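Putative acyl-CoA thioester hydrolase (Yersinia pestis KIM10+, PDB 5DM5) is a hexameric hot-dog-fold thioesterase that probably hydrolyses acyl-CoA thioesters. Local coordinates at the interface of chains A and B and the interface of chains A and C. Sequence-based numbering; all coordinates share one arbitrary frame. Chains: chain A/B/C, Putative acyl-CoA thioester hydrolase.

Contact 1: the interface of chains A and B. Residues chain A 25-27, 81, 83, 108; chain B 23-24, 50, 54, 57-58.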
ATOM      1  N   ARG A  25       1.872  -3.147 -18.472  1.00 35.06           N
ATOM      2  CA  ARG A  25       0.514  -3.644 -18.635  1.00 36.21           C
ATOM      3  C   ARG A  25       0.009  -4.155 -17.300  1.00 40.95           C
ATOM      4  O   ARG A  25       0.407  -5.212 -16.851  1.00 43.05           O
ATOM      5  CB  ARG A  25       0.436  -4.729 -19.681  1.00 32.70           C
ATOM      6  CG  ARG A  25      -0.958  -4.966 -20.188  1.00 32.75           C
ATOM      7  CD  ARG A  25      -0.887  -6.036 -21.231  1.00 42.29           C
ATOM      8  NE  ARG A  25      -2.077  -6.208 -22.054  1.00 43.47           N
ATOM      9  CZ  ARG A  25      -3.112  -6.937 -21.650  1.00 43.44           C
ATOM     10  NH1 ARG A  25      -3.104  -7.463 -20.428  1.00 38.73           N
ATOM     11  NH2 ARG A  25      -4.164  -7.106 -22.432  1.00 42.39           N
ATOM     12  N   THR A  26      -0.821  -3.380 -16.626  1.00 40.10           N
ATOM     13  CA  THR A  26      -1.262  -3.761 -15.302  1.00 39.54           C
ATOM     14  C   THR A  26      -2.756  -3.658 -15.188  1.00 39.15           C
ATOM     15  O   THR A  26      -3.440  -3.300 -16.139  1.00 39.14           O
ATOM     16  CB  THR A  26      -0.599  -2.920 -14.193  1.00 51.72           C
ATOM     17  OG1 THR A  26      -1.126  -3.318 -12.917  1.00 70.37           O
ATOM     18  CG2 THR A  26      -0.847  -1.432 -14.402  1.00 51.65           C
ATOM     19  N   LEU A  27      -3.252  -4.070 -14.031  1.00 41.19           N
ATOM     20  CA  LEU A  27      -4.658  -4.009 -13.729  1.00 40.42           C
ATOM     21  C   LEU A  27      -4.926  -2.792 -12.856  1.00 43.17           C
ATOM     22  O   LEU A  27      -4.170  -2.508 -11.929  1.00 42.59           O
ATOM     23  CB  LEU A  27      -5.095  -5.263 -13.001  1.00 38.19           C
ATOM     24  CG  LEU A  27      -6.580  -5.267 -12.711  1.00 36.64           C
ATOM     25  CD1 LEU A  27      -7.289  -5.472 -14.002  1.00 42.72           C
ATOM     26  CD2 LEU A  27      -6.940  -6.321 -11.710  1.00 46.37           C
ATOM     27  N   GLY A  81     -10.582  -2.230 -12.677  1.00 49.68           N
ATOM     28  CA  GLY A  81     -10.833  -3.543 -13.237  1.00 46.98           C
ATOM     29  C   GLY A  81     -10.567  -3.602 -14.733  1.00 52.14           C
ATOM     30  O   GLY A  81     -10.891  -4.600 -15.384  1.00 58.20           O
ATOM     31  N   VAL A  83      -7.628  -3.157 -17.893  1.00 48.16           N
ATOM     32  CA  VAL A  83      -6.201  -3.289 -18.080  1.00 41.16           C
ATOM     33  C   VAL A  83      -5.682  -2.030 -18.698  1.00 39.79           C
ATOM     34  O   VAL A  83      -6.111  -1.632 -19.765  1.00 43.77           O
ATOM     35  CB  VAL A  83      -5.830  -4.440 -18.960  1.00 40.03           C
ATOM     36  CG1 VAL A  83      -4.323  -4.508 -19.064  1.00 38.42           C
ATOM     37  CG2 VAL A  83      -6.375  -5.704 -18.373  1.00 43.63           C
ATOM     38  N   LYS A 108     -11.069  -3.107 -22.382  1.00 64.80           N
ATOM     39  CA  LYS A 108     -12.318  -3.685 -21.846  1.00 74.43           C
ATOM     40  C   LYS A 108     -13.116  -2.882 -20.782  1.00 86.49           C
ATOM     41  O   LYS A 108     -13.246  -3.302 -19.636  1.00103.05           O
ATOM     42  CB  LYS A 108     -12.077  -5.114 -21.298  1.00 71.41           C
ATOM     43  CG  LYS A 108     -11.279  -5.347 -20.034  1.00 65.04           C
ATOM     44  CD  LYS A 108     -11.489  -6.793 -19.620  1.00 62.84           C
ATOM     45  CE  LYS A 108     -11.063  -7.060 -18.201  1.00 52.88           C
ATOM     46  NZ  LYS A 108      -9.648  -6.693 -18.025  1.00 50.22           N
TER
ATOM     47  N   VAL B  23       0.263 -10.661 -20.359  1.00 40.29           N
ATOM     48  CA  VAL B  23      -0.911 -10.083 -19.710  1.00 39.07           C
ATOM     49  C   VAL B  23      -0.556  -8.974 -18.727  1.00 36.19           C
ATOM     50  O   VAL B  23      -1.366  -8.081 -18.506  1.00 38.81           O
ATOM     51  CB  VAL B  23      -1.758 -11.151 -18.993  1.00 44.48           C
ATOM     52  CG1 VAL B  23      -2.595 -11.945 -20.002  1.00 42.07           C
ATOM     53  CG2 VAL B  23      -0.873 -12.056 -18.155  1.00 44.04           C
ATOM     54  N   LEU B  24       0.606  -9.063 -18.087  1.00 33.55           N
ATOM     55  CA  LEU B  24       1.046  -7.996 -17.187  1.00 35.12           C
ATOM     56  C   LEU B  24       2.529  -7.634 -17.338  1.00 35.51           C
ATOM     57  O   LEU B  24       3.380  -8.488 -17.509  1.00 38.19           O
ATOM     58  CB  LEU B  24       0.769  -8.329 -15.710  1.00 41.56           C
ATOM     59  CG  LEU B  24      -0.633  -8.439 -15.072  1.00 41.23           C
ATOM     60  CD1 LEU B  24      -0.532  -8.689 -13.569  1.00 33.65           C
ATOM     61  CD2 LEU B  24      -1.516  -7.238 -15.334  1.00 41.50           C
ATOM     62  N   ILE B  50      -3.252 -12.415 -10.783  1.00 37.30           N
ATOM     63  CA  ILE B  50      -3.973 -11.334 -11.469  1.00 35.15           C
ATOM     64  C   ILE B  50      -3.834 -11.402 -12.994  1.00 36.88           C
ATOM     65  O   ILE B  50      -4.828 -11.393 -13.722  1.00 39.27           O
ATOM     66  CB  ILE B  50      -3.506  -9.961 -11.018  1.00 35.07           C
ATOM     67  CG1 ILE B  50      -3.956  -9.708  -9.594  1.00 37.16           C
ATOM     68  CG2 ILE B  50      -4.119  -8.893 -11.867  1.00 37.94           C
ATOM     69  CD1 ILE B  50      -3.557  -8.373  -9.082  1.00 39.87           C
ATOM     70  N   ILE B  54      -6.747 -11.993 -15.884  1.00 42.28           N
ATOM     71  CA  ILE B  54      -7.154 -11.138 -16.984  1.00 40.63           C
ATOM     72  C   ILE B  54      -7.617 -11.938 -18.179  1.00 41.74           C
ATOM     73  O   ILE B  54      -8.770 -11.857 -18.562  1.00 44.00           O
ATOM     74  CB  ILE B  54      -6.022 -10.231 -17.394  1.00 40.21           C
ATOM     75  CG1 ILE B  54      -5.774  -9.245 -16.255  1.00 38.05           C
ATOM     76  CG2 ILE B  54      -6.370  -9.510 -18.673  1.00 41.61           C
ATOM     77  CD1 ILE B  54      -4.671  -8.273 -16.503  1.00 36.92           C
ATOM     78  N   LYS B  57     -10.635 -13.983 -17.611  1.00 46.53           N
ATOM     79  CA  LYS B  57     -11.793 -13.109 -17.705  1.00 46.41           C
ATOM     80  C   LYS B  57     -12.106 -12.790 -19.161  1.00 50.93           C
ATOM     81  O   LYS B  57     -13.254 -12.529 -19.510  1.00 55.53           O
ATOM     82  CB  LYS B  57     -11.548 -11.821 -16.921  1.00 44.27           C
ATOM     83  CG  LYS B  57     -11.556 -11.980 -15.419  1.00 45.47           C
ATOM     84  CD  LYS B  57     -11.357 -10.637 -14.746  1.00 50.97           C
ATOM     85  CE  LYS B  57     -10.024 -10.006 -15.167  1.00 47.91           C
ATOM     86  NZ  LYS B  57      -9.774  -8.667 -14.561  1.00 52.25           N
ATOM     87  N   GLU B  58     -11.091 -12.829 -20.018  1.00 50.90           N
ATOM     88  CA  GLU B  58     -11.320 -12.606 -21.442  1.00 53.24           C
ATOM     89  C   GLU B  58     -12.187 -13.740 -21.926  1.00 55.46           C
ATOM     90  O   GLU B  58     -13.168 -13.524 -22.626  1.00 60.03           O
ATOM     91  CB  GLU B  58     -10.005 -12.556 -22.245  1.00 56.80           C
ATOM     92  CG  GLU B  58      -9.092 -11.366 -21.916  1.00 67.43           C
ATOM     93  CD  GLU B  58      -7.810 -11.302 -22.754  1.00 61.17           C
ATOM     94  OE1 GLU B  58      -7.576 -12.181 -23.614  1.00 55.83           O
ATOM     95  OE2 GLU B  58      -7.028 -10.355 -22.534  1.00 64.13           O
TER
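This is a two-fold symmetric interface between copies of one protein, where A:Arg25, A:Leu27 and A:Val83 meet B:Val23, B:Ile50 and B:Ile54, and it joins chains A and B within the hexamer. Strands 21-27 and 83-92 of chain A face strand 21-27 and helix 41-60 of chain B.

A:Arg25 makes a polar contact. Its CG is anti to the backbone N (chi1 -162°), and the chain runs extended to NE. The guanidinium NH1 donates a hydrogen bond to the backbone carbonyl O of B:Val23 at 2.7 Å. This oxygen lies at the guanidinium edge, near its plane. The bond is bent, 142° at the hydrogen. CG1 of A:Val83 lies over one face of the guanidinium, toward its rim, and could limit its rotation.

The other branch of A:Val83 points to chain B. Its CG2 meets CD1 at the tip of B:Ile54 at 3.6 Å. Further along, CD2 of A:Leu27 rests on CG2 of B:Ile50 at 3.8 Å. CD2 of B:Leu24 covers CA of A:Thr26 at 3.5 Å.

A:Lys108 and B:Lys57 cross nearly at a right angle, with their NZ atoms 4.0 Å apart. Two ammonium groups this near would tend to repel. B:Glu58 OE2 lies 4.3 Å from A:Arg25 NH2, with no salt bridge made, and could offset part of the charge of A:Arg25.

The patch packs the helix of one subunit against strands of its neighbour and should help to hold the hexamer together.

Contact 2: the interface of chains A and C. Residues chain A 49, 53, 64-66; chain C 40-42, 74.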
ATOM      1  N   ASP A  49       5.171   8.110 -15.984  1.00 45.73           N
ATOM      2  CA  ASP A  49       6.527   8.541 -15.630  1.00 43.74           C
ATOM      3  C   ASP A  49       7.379   7.288 -15.515  1.00 41.52           C
ATOM      4  O   ASP A  49       8.451   7.209 -16.093  1.00 44.62           O
ATOM      5  CB  ASP A  49       6.547   9.356 -14.328  1.00 47.92           C
ATOM      6  CG  ASP A  49       7.882  10.059 -14.074  1.00 46.98           C
ATOM      7  OD1 ASP A  49       8.404  10.012 -12.931  1.00 48.94           O
ATOM      8  OD2 ASP A  49       8.372  10.723 -15.014  1.00 46.01           O
ATOM      9  N   ALA A  53      10.570   6.315 -17.910  1.00 48.94           N
ATOM     10  CA  ALA A  53      11.852   6.146 -17.253  1.00 48.30           C
ATOM     11  C   ALA A  53      12.449   4.814 -17.674  1.00 48.20           C
ATOM     12  O   ALA A  53      13.651   4.691 -17.803  1.00 49.38           O
ATOM     13  CB  ALA A  53      11.698   6.207 -15.750  1.00 51.13           C
ATOM     14  N   VAL A  64      18.187   7.220 -14.714  1.00 80.77           N
ATOM     15  CA  VAL A  64      17.846   8.526 -15.290  1.00 76.84           C
ATOM     16  C   VAL A  64      17.069   9.427 -14.343  1.00 74.96           C
ATOM     17  O   VAL A  64      16.621   8.987 -13.283  1.00 71.64           O
ATOM     18  CB  VAL A  64      16.995   8.386 -16.568  1.00 72.96           C
ATOM     19  CG1 VAL A  64      17.708   7.550 -17.599  1.00 72.55           C
ATOM     20  CG2 VAL A  64      15.649   7.771 -16.236  1.00 66.06           C
ATOM     21  N   VAL A  65      16.904  10.689 -14.754  1.00 74.23           N
ATOM     22  CA  VAL A  65      16.144  11.692 -14.001  1.00 67.47           C
ATOM     23  C   VAL A  65      15.308  12.622 -14.900  1.00 64.70           C
ATOM     24  O   VAL A  65      15.838  13.282 -15.790  1.00 66.41           O
ATOM     25  CB  VAL A  65      17.090  12.572 -13.158  1.00 67.81           C
ATOM     26  CG1 VAL A  65      16.380  13.812 -12.670  1.00 69.94           C
ATOM     27  CG2 VAL A  65      17.677  11.786 -11.997  1.00 71.86           C
ATOM     28  N   THR A  66      14.010  12.701 -14.608  1.00 60.51           N
ATOM     29  CA  THR A  66      13.033  13.537 -15.320  1.00 57.77           C
ATOM     30  C   THR A  66      13.119  15.031 -15.035  1.00 58.01           C
ATOM     31  O   THR A  66      13.261  15.411 -13.877  1.00 62.00           O
ATOM     32  CB  THR A  66      11.603  13.126 -14.977  1.00 59.86           C
ATOM     33  OG1 THR A  66      11.501  11.700 -14.932  1.00 63.74           O
ATOM     34  CG2 THR A  66      10.620  13.702 -16.008  1.00 52.06           C
TER
ATOM     35  N   PHE C  40      11.265   9.663  -6.652  1.00 74.28           N
ATOM     36  CA  PHE C  40      11.122   9.893  -8.092  1.00 73.48           C
ATOM     37  C   PHE C  40       9.823  10.578  -8.509  1.00 68.41           C
ATOM     38  O   PHE C  40       8.808  10.480  -7.840  1.00 69.14           O
ATOM     39  CB  PHE C  40      11.357   8.622  -8.919  1.00 73.74           C
ATOM     40  CG  PHE C  40      11.935   8.887 -10.290  1.00 72.71           C
ATOM     41  CD1 PHE C  40      12.116  10.183 -10.751  1.00 67.68           C
ATOM     42  CD2 PHE C  40      12.293   7.842 -11.116  1.00 67.98           C
ATOM     43  CE1 PHE C  40      12.636  10.428 -12.001  1.00 63.79           C
ATOM     44  CE2 PHE C  40      12.815   8.080 -12.371  1.00 63.23           C
ATOM     45  CZ  PHE C  40      12.986   9.374 -12.814  1.00 67.03           C
ATOM     46  N   GLY C  41       9.877  11.271  -9.636  1.00 59.04           N
ATOM     47  CA  GLY C  41       8.741  12.006 -10.144  1.00 55.18           C
ATOM     48  C   GLY C  41       7.582  11.118 -10.525  1.00 53.81           C
ATOM     49  O   GLY C  41       7.753  10.007 -11.013  1.00 57.50           O
ATOM     50  N   GLY C  42       6.389  11.644 -10.315  1.00 49.19           N
ATOM     51  CA  GLY C  42       5.150  10.939 -10.551  1.00 48.79           C
ATOM     52  C   GLY C  42       4.388  10.549  -9.305  1.00 45.42           C
ATOM     53  O   GLY C  42       3.172  10.460  -9.373  1.00 44.18           O
ATOM     54  N   PHE C  74      10.703  19.894 -13.509  1.00 49.91           N
ATOM     55  CA  PHE C  74      11.296  19.373 -12.277  1.00 45.82           C
ATOM     56  C   PHE C  74      12.479  20.183 -11.859  1.00 44.44           C
ATOM     57  O   PHE C  74      13.603  19.936 -12.269  1.00 44.43           O
ATOM     58  CB  PHE C  74      11.682  17.906 -12.427  1.00 47.08           C
ATOM     59  CG  PHE C  74      10.503  17.015 -12.574  1.00 46.27           C
ATOM     60  CD1 PHE C  74      10.033  16.297 -11.497  1.00 45.52           C
ATOM     61  CD2 PHE C  74       9.809  16.962 -13.755  1.00 50.37           C
ATOM     62  CE1 PHE C  74       8.922  15.514 -11.611  1.00 42.78           C
ATOM     63  CE2 PHE C  74       8.694  16.171 -13.873  1.00 49.14           C
ATOM     64  CZ  PHE C  74       8.251  15.449 -12.801  1.00 44.51           C
TER
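This is a two-fold symmetric interface between hot-dog subunits, built here by C:Phe40 and C:Phe74 against A:Thr66, A:Asp49 and A:Ala53, and it ties chains A and C together in the hexamer. The loop at C:Phe40 and the end of strand 64-74 of chain C meet helix 41-60 and the start of strand 64-74 of chain A.

C:Phe40 is the main wedge. It has 80 Å² of its surface hidden by chain A, more than any other residue of the patch. The ring enters tip first between helix and strand. CE2 faces the methyl CB of A:Ala53 on the helix at 4.0 Å. On the strand side, CZ lies 3.7 Å from the carbonyl O of A:Val64. The backbone N of A:Thr66 lies at the ring edge, in its plane. The hydroxyl OG1 of A:Thr66 sits 3.4 Å from CE1, and the two side chains cross at about a right angle.

The two branches of A:Thr66 do different work. OG1 lies beside the backbone N (chi1 -41°), anti to the carbonyl carbon, and donates a hydrogen bond to the carboxylate OD2 of A:Asp49 at 3.3 Å, on its syn side. The methyl CG2 turns to C:Phe74 and meets CE2 at 3.8 Å. The CB of C:Phe74 lies against the carbonyl O of A:Thr66 at 3.3 Å.

A:Asp49 also points toward the backbone of C:Gly41. Its OD1 is modelled too close to the C:Gly41 carbonyl O, so the local detail is doubtful.

In hot-dog thioesterases active sites form between paired subunits. A:Asp49 is probably the catalytic carboxylate, acting as nucleophile or general base; A:Thr66 would help to position it, and the C:Phe40 loop would shape the site from the partner chain.

The centres of contact 1 and contact 2 lie about 25 Å apart. Both use helix 41-60, but in different chains: contact 1 takes it from chain B, contact 2 from chain A. Every copy can therefore offer this helix to both kinds of neighbour, with B:Ile50, B:Ile54 and B:Lys57 used in one and A:Asp49 and A:Ala53 in the other. Strands 21-27 and 83-92 serve contact 1, and strand 64-74 serves contact 2. Chain A thus bridges chains B and C. Contact 2 probably builds the catalytic pair, while contact 1 would join such pairs into the hexamer.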